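Local coordinates for gamma-hexachlorocyclohexane dehydrochlorinase (Sphingomonas paucimobilis, PDB 3A76), which catalyses two successive 1,2-anti dehydrochlorinations of the pollutant lindane (gamma-hexachlorocyclohexane), converting it to 1,3,4,6-tetrachloro-1,4-cyclohexadiene, at residues A53-E65 with E138-C152. Numbering follows the deposited sequence.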
ATOM      1  N   ALA B  53      -6.867 -21.132  -0.229  1.00 31.82           N
ATOM      2  CA  ALA B  53      -6.400 -22.429   0.258  1.00 32.50           C
ATOM      3  C   ALA B  53      -4.940 -22.728  -0.083  1.00 32.86           C
ATOM      4  O   ALA B  53      -4.263 -23.446   0.655  1.00 33.35           O
ATOM      5  CB  ALA B  53      -7.297 -23.534  -0.292  1.00 32.69           C
ATOM      6  N   SER B  54      -4.468 -22.170  -1.195  1.00 33.07           N
ATOM      7  CA  SER B  54      -3.156 -22.492  -1.767  1.00 33.19           C
ATOM      8  C   SER B  54      -1.939 -21.950  -0.998  1.00 33.17           C
ATOM      9  O   SER B  54      -0.792 -22.314  -1.303  1.00 33.30           O
ATOM     10  CB  SER B  54      -3.098 -21.966  -3.204  1.00 33.50           C
ATOM     11  OG  SER B  54      -3.077 -20.542  -3.213  1.00 34.28           O
ATOM     12  N   ILE B  55      -2.184 -21.084  -0.020  1.00 32.93           N
ATOM     13  CA  ILE B  55      -1.117 -20.299   0.612  1.00 32.88           C
ATOM     14  C   ILE B  55      -0.699 -20.803   2.006  1.00 33.09           C
ATOM     15  O   ILE B  55       0.249 -20.283   2.608  1.00 32.88           O
ATOM     16  CB  ILE B  55      -1.518 -18.795   0.688  1.00 32.93           C
ATOM     17  CG1 ILE B  55      -2.810 -18.636   1.496  1.00 33.16           C
ATOM     18  CG2 ILE B  55      -1.643 -18.186  -0.730  1.00 32.20           C
ATOM     19  CD1 ILE B  55      -3.236 -17.215   1.779  1.00 33.51           C
ATOM     20  N   TRP B  56      -1.415 -21.807   2.512  1.00 33.21           N
ATOM     21  CA  TRP B  56      -1.182 -22.350   3.853  1.00 33.64           C
ATOM     22  C   TRP B  56      -0.651 -23.775   3.795  1.00 33.91           C
ATOM     23  O   TRP B  56      -1.090 -24.575   2.955  1.00 34.26           O
ATOM     24  CB  TRP B  56      -2.481 -22.362   4.664  1.00 33.63           C
ATOM     25  CG  TRP B  56      -3.305 -21.122   4.528  1.00 33.87           C
ATOM     26  CD1 TRP B  56      -4.323 -20.903   3.639  1.00 33.88           C
ATOM     27  CD2 TRP B  56      -3.190 -19.930   5.310  1.00 34.01           C
ATOM     28  NE1 TRP B  56      -4.851 -19.646   3.819  1.00 33.83           N
ATOM     29  CE2 TRP B  56      -4.175 -19.025   4.838  1.00 34.01           C
ATOM     30  CE3 TRP B  56      -2.358 -19.537   6.366  1.00 32.81           C
ATOM     31  CZ2 TRP B  56      -4.342 -17.752   5.384  1.00 33.37           C
ATOM     32  CZ3 TRP B  56      -2.523 -18.270   6.907  1.00 33.60           C
ATOM     33  CH2 TRP B  56      -3.508 -17.391   6.411  1.00 33.41           C
ATOM     34  N   TRP B  57       0.287 -24.089   4.690  1.00 33.88           N
ATOM     35  CA  TRP B  57       0.688 -25.475   4.944  1.00 33.63           C
ATOM     36  C   TRP B  57      -0.425 -26.153   5.740  1.00 33.99           C
ATOM     37  O   TRP B  57      -1.248 -25.468   6.356  1.00 33.95           O
ATOM     38  CB  TRP B  57       1.997 -25.532   5.734  1.00 33.40           C
ATOM     39  CG  TRP B  57       3.203 -24.998   5.007  1.00 31.84           C
ATOM     40  CD1 TRP B  57       4.015 -23.979   5.415  1.00 30.92           C
ATOM     41  CD2 TRP B  57       3.734 -25.458   3.758  1.00 30.60           C
ATOM     42  NE1 TRP B  57       5.017 -23.773   4.495  1.00 30.32           N
ATOM     43  CE2 TRP B  57       4.867 -24.667   3.470  1.00 29.81           C
ATOM     44  CE3 TRP B  57       3.365 -26.466   2.856  1.00 31.57           C
ATOM     45  CZ2 TRP B  57       5.629 -24.842   2.315  1.00 30.70           C
ATOM     46  CZ3 TRP B  57       4.131 -26.643   1.700  1.00 31.04           C
ATOM     47  CH2 TRP B  57       5.246 -25.833   1.443  1.00 31.32           C
ATOM     48  N   ASP B  58      -0.462 -27.488   5.739  1.00 34.56           N
ATOM     49  CA  ASP B  58      -1.467 -28.221   6.539  1.00 35.07           C
ATOM     50  C   ASP B  58      -1.444 -27.846   8.022  1.00 34.75           C
ATOM     51  O   ASP B  58      -2.489 -27.761   8.668  1.00 34.70           O
ATOM     52  CB  ASP B  58      -1.295 -29.737   6.397  1.00 35.68           C
ATOM     53  CG  ASP B  58      -2.145 -30.327   5.286  1.00 37.23           C
ATOM     54  OD1 ASP B  58      -3.087 -29.647   4.800  1.00 38.53           O
ATOM     55  OD2 ASP B  58      -1.864 -31.489   4.910  1.00 39.49           O
ATOM     56  N   ASP B  59      -0.242 -27.626   8.544  1.00 34.67           N
ATOM     57  CA  ASP B  59      -0.036 -27.278   9.948  1.00 34.77           C
ATOM     58  C   ASP B  59      -0.028 -25.765  10.208  1.00 34.51           C
ATOM     59  O   ASP B  59       0.107 -25.347  11.358  1.00 34.90           O
ATOM     60  CB  ASP B  59       1.273 -27.905  10.455  1.00 34.87           C
ATOM     61  CG  ASP B  59       2.447 -27.641   9.521  1.00 35.83           C
ATOM     62  OD1 ASP B  59       2.890 -26.471   9.418  1.00 36.36           O
ATOM     63  OD2 ASP B  59       2.929 -28.606   8.882  1.00 36.76           O
ATOM     64  N   ALA B  60      -0.162 -24.953   9.154  1.00 34.09           N
ATOM     65  CA  ALA B  60      -0.201 -23.485   9.297  1.00 33.45           C
ATOM     66  C   ALA B  60      -1.392 -23.064  10.131  1.00 33.08           C
ATOM     67  O   ALA B  60      -2.428 -23.727  10.100  1.00 33.22           O
ATOM     68  CB  ALA B  60      -0.242 -22.807   7.945  1.00 33.45           C
ATOM     69  N   GLU B  61      -1.239 -21.976  10.884  1.00 32.82           N
ATOM     70  CA  GLU B  61      -2.263 -21.535  11.844  1.00 32.49           C
ATOM     71  C   GLU B  61      -2.645 -20.056  11.706  1.00 31.82           C
ATOM     72  O   GLU B  61      -1.825 -19.153  11.944  1.00 31.58           O
ATOM     73  CB  GLU B  61      -1.835 -21.848  13.287  1.00 32.89           C
ATOM     74  CG  GLU B  61      -1.372 -23.285  13.496  1.00 34.38           C
ATOM     75  CD  GLU B  61      -1.876 -23.892  14.792  1.00 37.25           C
ATOM     76  OE1 GLU B  61      -2.213 -23.127  15.728  1.00 37.70           O
ATOM     77  OE2 GLU B  61      -1.930 -25.146  14.873  1.00 38.60           O
ATOM     78  N   TRP B  62      -3.904 -19.831  11.331  1.00 30.99           N
ATOM     79  CA  TRP B  62      -4.433 -18.495  11.076  1.00 29.86           C
ATOM     80  C   TRP B  62      -5.322 -18.050  12.226  1.00 29.31           C
ATOM     81  O   TRP B  62      -6.389 -18.601  12.454  1.00 29.02           O
ATOM     82  CB  TRP B  62      -5.161 -18.455   9.715  1.00 29.87           C
ATOM     83  CG  TRP B  62      -5.741 -17.106   9.282  1.00 29.03           C
ATOM     84  CD1 TRP B  62      -5.402 -15.864   9.749  1.00 27.62           C
ATOM     85  CD2 TRP B  62      -6.740 -16.888   8.266  1.00 28.47           C
ATOM     86  NE1 TRP B  62      -6.135 -14.902   9.108  1.00 27.69           N
ATOM     87  CE2 TRP B  62      -6.964 -15.499   8.193  1.00 27.74           C
ATOM     88  CE3 TRP B  62      -7.463 -17.736   7.412  1.00 27.49           C
ATOM     89  CZ2 TRP B  62      -7.894 -14.932   7.306  1.00 27.83           C
ATOM     90  CZ3 TRP B  62      -8.384 -17.176   6.529  1.00 27.77           C
ATOM     91  CH2 TRP B  62      -8.591 -15.786   6.487  1.00 28.06           C
ATOM     92  N   THR B  63      -4.858 -17.042  12.953  1.00 28.87           N
ATOM     93  CA  THR B  63      -5.605 -16.499  14.067  1.00 28.82           C
ATOM     94  C   THR B  63      -6.039 -15.070  13.751  1.00 28.69           C
ATOM     95  O   THR B  63      -5.274 -14.278  13.192  1.00 28.36           O
ATOM     96  CB  THR B  63      -4.764 -16.505  15.364  1.00 28.82           C
ATOM     97  OG1 THR B  63      -4.350 -17.846  15.673  1.00 29.44           O
ATOM     98  CG2 THR B  63      -5.554 -15.943  16.523  1.00 28.90           C
ATOM     99  N   ILE B  64      -7.283 -14.768  14.100  1.00 28.62           N
ATOM    100  CA  ILE B  64      -7.766 -13.408  14.127  1.00 28.56           C
ATOM    101  C   ILE B  64      -8.290 -13.182  15.540  1.00 29.22           C
ATOM    102  O   ILE B  64      -9.246 -13.843  15.982  1.00 29.62           O
ATOM    103  CB  ILE B  64      -8.852 -13.153  13.043  1.00 28.35           C
ATOM    104  CG1 ILE B  64      -8.256 -13.293  11.625  1.00 26.91           C
ATOM    105  CG2 ILE B  64      -9.485 -11.776  13.240  1.00 28.45           C
ATOM    106  CD1 ILE B  64      -9.299 -13.312  10.458  1.00 25.44           C
ATOM    107  N   GLU B  65      -7.643 -12.273  16.264  1.00 29.30           N
ATOM    108  CA  GLU B  65      -8.068 -11.949  17.617  1.00 29.77           C
ATOM    109  C   GLU B  65      -9.533 -11.535  17.634  1.00 29.85           C
ATOM    110  O   GLU B  65      -9.955 -10.716  16.822  1.00 30.19           O
ATOM    111  CB  GLU B  65      -7.192 -10.853  18.216  1.00 29.71           C
ATOM    112  CG  GLU B  65      -5.876 -11.346  18.752  1.00 30.72           C
ATOM    113  CD  GLU B  65      -4.906 -10.216  19.070  1.00 32.26           C
ATOM    114  OE1 GLU B  65      -3.812 -10.217  18.475  1.00 34.42           O
ATOM    115  OE2 GLU B  65      -5.233  -9.327  19.895  1.00 30.88           O
ATOM    116  N   GLU B 138       7.232 -20.306   5.820  1.00 28.23           N
ATOM    117  CA  GLU B 138       8.071 -21.491   5.821  1.00 28.79           C
ATOM    118  C   GLU B 138       8.264 -22.020   4.414  1.00 28.90           C
ATOM    119  O   GLU B 138       7.294 -22.173   3.659  1.00 29.09           O
ATOM    120  CB  GLU B 138       7.445 -22.565   6.709  1.00 29.00           C
ATOM    121  CG  GLU B 138       8.283 -23.805   6.926  1.00 28.93           C
ATOM    122  CD  GLU B 138       7.721 -24.661   8.041  1.00 29.50           C
ATOM    123  OE1 GLU B 138       7.594 -24.153   9.181  1.00 29.93           O
ATOM    124  OE2 GLU B 138       7.393 -25.834   7.773  1.00 29.31           O
ATOM    125  N   ARG B 139       9.520 -22.299   4.077  1.00 28.83           N
ATOM    126  CA  ARG B 139       9.866 -22.861   2.780  1.00 29.08           C
ATOM    127  C   ARG B 139      10.107 -24.369   2.900  1.00 29.37           C
ATOM    128  O   ARG B 139      11.016 -24.813   3.613  1.00 29.74           O
ATOM    129  CB  ARG B 139      11.102 -22.165   2.228  1.00 28.67           C
ATOM    130  CG  ARG B 139      11.344 -22.379   0.749  1.00 28.13           C
ATOM    131  CD  ARG B 139      12.826 -22.530   0.549  1.00 27.04           C
ATOM    132  NE  ARG B 139      13.358 -21.726  -0.539  1.00 25.59           N
ATOM    133  CZ  ARG B 139      14.331 -20.825  -0.387  1.00 25.24           C
ATOM    134  NH1 ARG B 139      14.879 -20.607   0.806  1.00 24.32           N
ATOM    135  NH2 ARG B 139      14.769 -20.145  -1.435  1.00 24.91           N
ATOM    136  N   ARG B 140       9.271 -25.145   2.218  1.00 29.38           N
ATOM    137  CA  ARG B 140       9.427 -26.590   2.150  1.00 29.27           C
ATOM    138  C   ARG B 140       9.537 -27.011   0.696  1.00 30.05           C
ATOM    139  O   ARG B 140       8.553 -26.933  -0.048  1.00 30.24           O
ATOM    140  CB  ARG B 140       8.236 -27.309   2.787  1.00 28.61           C
ATOM    141  CG  ARG B 140       7.927 -26.928   4.217  1.00 26.76           C
ATOM    142  CD  ARG B 140       6.662 -27.616   4.671  1.00 23.70           C
ATOM    143  NE  ARG B 140       6.166 -27.076   5.933  1.00 22.24           N
ATOM    144  CZ  ARG B 140       5.071 -27.500   6.567  1.00 22.41           C
ATOM    145  NH1 ARG B 140       4.323 -28.483   6.073  1.00 20.81           N
ATOM    146  NH2 ARG B 140       4.716 -26.924   7.705  1.00 24.06           N
ATOM    147  N   ASP B 141      10.728 -27.461   0.299  1.00 31.01           N
ATOM    148  CA  ASP B 141      10.962 -28.047  -1.036  1.00 31.91           C
ATOM    149  C   ASP B 141      10.843 -27.014  -2.155  1.00 31.90           C
ATOM    150  O   ASP B 141      10.282 -27.295  -3.226  1.00 31.80           O
ATOM    151  CB  ASP B 141      10.022 -29.243  -1.294  1.00 32.05           C
ATOM    152  CG  ASP B 141      10.420 -30.479  -0.508  1.00 33.42           C
ATOM    153  OD1 ASP B 141      11.463 -31.089  -0.839  1.00 33.69           O
ATOM    154  OD2 ASP B 141       9.684 -30.843   0.441  1.00 35.42           O
ATOM    155  N   GLY B 142      11.374 -25.821  -1.885  1.00 32.10           N
ATOM    156  CA  GLY B 142      11.345 -24.708  -2.839  1.00 32.07           C
ATOM    157  C   GLY B 142      10.057 -23.895  -2.872  1.00 31.85           C
ATOM    158  O   GLY B 142       9.971 -22.931  -3.633  1.00 32.24           O
ATOM    159  N   VAL B 143       9.065 -24.269  -2.055  1.00 31.31           N
ATOM    160  CA  VAL B 143       7.757 -23.594  -2.038  1.00 30.92           C
ATOM    161  C   VAL B 143       7.492 -22.867  -0.710  1.00 30.46           C
ATOM    162  O   VAL B 143       7.490 -23.487   0.358  1.00 30.59           O
ATOM    163  CB  VAL B 143       6.581 -24.580  -2.373  1.00 31.07           C
ATOM    164  CG1 VAL B 143       5.228 -23.881  -2.308  1.00 30.82           C
ATOM    165  CG2 VAL B 143       6.762 -25.212  -3.749  1.00 31.06           C
ATOM    166  N   TRP B 144       7.268 -21.554  -0.786  1.00 29.70           N
ATOM    167  CA  TRP B 144       6.937 -20.748   0.398  1.00 28.77           C
ATOM    168  C   TRP B 144       5.447 -20.745   0.694  1.00 28.53           C
ATOM    169  O   TRP B 144       4.623 -20.653  -0.218  1.00 28.85           O
ATOM    170  CB  TRP B 144       7.367 -19.299   0.215  1.00 28.71           C
ATOM    171  CG  TRP B 144       8.831 -19.056   0.301  1.00 26.78           C
ATOM    172  CD1 TRP B 144       9.693 -18.908  -0.741  1.00 25.60           C
ATOM    173  CD2 TRP B 144       9.603 -18.896   1.493  1.00 25.63           C
ATOM    174  NE1 TRP B 144      10.958 -18.668  -0.276  1.00 25.45           N
ATOM    175  CE2 TRP B 144      10.937 -18.658   1.094  1.00 24.87           C
ATOM    176  CE3 TRP B 144       9.302 -18.933   2.858  1.00 24.39           C
ATOM    177  CZ2 TRP B 144      11.974 -18.462   2.011  1.00 23.98           C
ATOM    178  CZ3 TRP B 144      10.338 -18.735   3.777  1.00 24.79           C
ATOM    179  CH2 TRP B 144      11.656 -18.503   3.346  1.00 24.34           C
ATOM    180  N   LYS B 145       5.103 -20.839   1.973  1.00 27.64           N
ATOM    181  CA  LYS B 145       3.723 -20.685   2.399  1.00 27.10           C
ATOM    182  C   LYS B 145       3.679 -20.100   3.808  1.00 26.77           C
ATOM    183  O   LYS B 145       4.698 -20.051   4.505  1.00 26.65           O
ATOM    184  CB  LYS B 145       2.961 -22.009   2.321  1.00 27.00           C
ATOM    185  CG  LYS B 145       2.962 -22.664   0.944  1.00 26.99           C
ATOM    186  CD  LYS B 145       1.775 -23.592   0.768  1.00 27.07           C
ATOM    187  CE  LYS B 145       1.873 -24.341  -0.548  1.00 25.99           C
ATOM    188  NZ  LYS B 145       0.494 -24.748  -0.954  1.00 27.10           N
ATOM    189  N   PHE B 146       2.504 -19.631   4.209  1.00 26.28           N
ATOM    190  CA  PHE B 146       2.290 -19.184   5.570  1.00 26.11           C
ATOM    191  C   PHE B 146       2.459 -20.369   6.506  1.00 26.29           C
ATOM    192  O   PHE B 146       1.913 -21.453   6.264  1.00 26.05           O
ATOM    193  CB  PHE B 146       0.872 -18.644   5.754  1.00 26.08           C
ATOM    194  CG  PHE B 146       0.669 -17.226   5.282  1.00 26.01           C
ATOM    195  CD1 PHE B 146       0.803 -16.163   6.165  1.00 25.10           C
ATOM    196  CD2 PHE B 146       0.280 -16.959   3.971  1.00 25.04           C
ATOM    197  CE1 PHE B 146       0.578 -14.844   5.743  1.00 25.20           C
ATOM    198  CE2 PHE B 146       0.057 -15.641   3.542  1.00 25.31           C
ATOM    199  CZ  PHE B 146       0.213 -14.587   4.429  1.00 24.25           C
ATOM    200  N   SER B 147       3.222 -20.154   7.570  1.00 26.19           N
ATOM    201  CA  SER B 147       3.272 -21.085   8.686  1.00 26.13           C
ATOM    202  C   SER B 147       2.354 -20.573   9.785  1.00 26.08           C
ATOM    203  O   SER B 147       1.766 -21.351  10.542  1.00 26.54           O
ATOM    204  CB  SER B 147       4.690 -21.203   9.223  1.00 25.84           C
ATOM    205  OG  SER B 147       4.639 -21.508  10.611  1.00 27.37           O
ATOM    206  N   LYS B 148       2.245 -19.253   9.882  1.00 25.66           N
ATOM    207  CA  LYS B 148       1.388 -18.643  10.884  1.00 25.55           C
ATOM    208  C   LYS B 148       0.976 -17.259  10.407  1.00 25.03           C
ATOM    209  O   LYS B 148       1.669 -16.642   9.587  1.00 24.81           O
ATOM    210  CB  LYS B 148       2.118 -18.551  12.235  1.00 25.81           C
ATOM    211  CG  LYS B 148       1.225 -18.708  13.459  1.00 27.50           C
ATOM    212  CD  LYS B 148       2.036 -18.976  14.745  1.00 30.42           C
ATOM    213  CE  LYS B 148       2.565 -20.426  14.845  1.00 31.70           C
ATOM    214  NZ  LYS B 148       1.518 -21.446  15.160  1.00 31.21           N
ATOM    215  N   ARG B 149      -0.166 -16.801  10.915  1.00 24.46           N
ATOM    216  CA  ARG B 149      -0.588 -15.419  10.802  1.00 24.28           C
ATOM    217  C   ARG B 149      -1.364 -15.079  12.044  1.00 24.23           C
ATOM    218  O   ARG B 149      -2.316 -15.778  12.380  1.00 24.54           O
ATOM    219  CB  ARG B 149      -1.474 -15.166   9.554  1.00 23.89           C
ATOM    220  CG  ARG B 149      -2.310 -13.860   9.643  1.00 23.67           C
ATOM    221  CD  ARG B 149      -2.649 -13.233   8.289  1.00 21.12           C
ATOM    222  NE  ARG B 149      -1.492 -12.574   7.688  1.00 19.77           N
ATOM    223  CZ  ARG B 149      -1.496 -11.872   6.552  1.00 19.74           C
ATOM    224  NH1 ARG B 149      -0.360 -11.332   6.127  1.00 17.95           N
ATOM    225  NH2 ARG B 149      -2.611 -11.701   5.834  1.00 18.40           N
ATOM    226  N   ASN B 150      -0.954 -14.012  12.725  1.00 23.99           N
ATOM    227  CA  ASN B 150      -1.832 -13.371  13.702  1.00 24.20           C
ATOM    228  C   ASN B 150      -2.298 -12.009  13.169  1.00 23.94           C
ATOM    229  O   ASN B 150      -1.502 -11.206  12.670  1.00 24.52           O
ATOM    230  CB  ASN B 150      -1.160 -13.255  15.084  1.00 23.96           C
ATOM    231  CG  ASN B 150      -2.068 -12.639  16.135  1.00 24.58           C
ATOM    232  OD1 ASN B 150      -2.116 -11.415  16.291  1.00 25.32           O
ATOM    233  ND2 ASN B 150      -2.784 -13.488  16.879  1.00 25.17           N
ATOM    234  N   ALA B 151      -3.598 -11.776  13.261  1.00 23.48           N
ATOM    235  CA  ALA B 151      -4.191 -10.532  12.850  1.00 22.75           C
ATOM    236  C   ALA B 151      -4.737  -9.889  14.095  1.00 22.69           C
ATOM    237  O   ALA B 151      -5.568 -10.460  14.788  1.00 22.02           O
ATOM    238  CB  ALA B 151      -5.297 -10.777  11.850  1.00 22.62           C
ATOM    239  N   CYS B 152      -4.258  -8.683  14.366  1.00 23.00           N
ATOM    240  CA  CYS B 152      -4.638  -7.947  15.548  1.00 23.66           C
ATOM    241  C   CYS B 152      -5.225  -6.628  15.075  1.00 23.20           C
ATOM    242  O   CYS B 152      -4.557  -5.880  14.359  1.00 22.91           O
ATOM    243  CB  CYS B 152      -3.393  -7.703  16.412  1.00 23.92           C
ATOM    244  SG  CYS B 152      -3.654  -6.611  17.822  1.00 27.23           S
TER
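Strands 60-64 and 148-152 lie side by side as the parallel pair in the otherwise antiparallel sheet of this SnoaL-like barrel, W62 beside R149 and T63 beside N150. Their register is kept by a ladder in which T63 N bonds to R149 O (2.9 Å) and A151 N returns to T63 O. W62, I64, R149 and A151 share one face, on which W62 touches helices 22-45 and 72-87, R149 touches helix 22-45, and I64 lies against the bound spermidine; small A151 lets I64 CG1 settle on its CB. R149 runs beside the W62 ring, and its guanidinium goes on to a salt bridge with D135, which probably offsets the buried charge.

Before the corner at D58 and D59, F146 N bonds to I55 O, and the F146 ring meets W56 obliquely with planes 34° apart. W57 then reaches across the hairpin 138-145. With CG anti to its own carbonyl carbon (chi1 -65°), the indole slips between R140 and K145: the R140 guanidinium stacks flat on one face in a cation-pi contact, planes 2° apart, while K145 CB makes a CH-pi contact with the opposite face, 3.5 Å from the five-membered ring centroid. W57 NE1 donates, within its ring plane, to E138 O (2.9 Å), a carbonyl that K145 N reaches from its other side. Tryptophan suits the place, its broad indole offering two faces and an N-H. Extended K145 carries NZ on to S54 O (2.8 Å). An alanine in place of W57 would probably leave the R140 guanidinium without its platform and E138 O without one of its two donors.

At the edge of the R140 guanidinium, NH2 forms a salt bridge with D59, and NE another with E138. Two carboxylates thus flank one cation, probably stabilising its charge, and help fix the plane in which it stacks, tying hairpin to corner through indole and ions together.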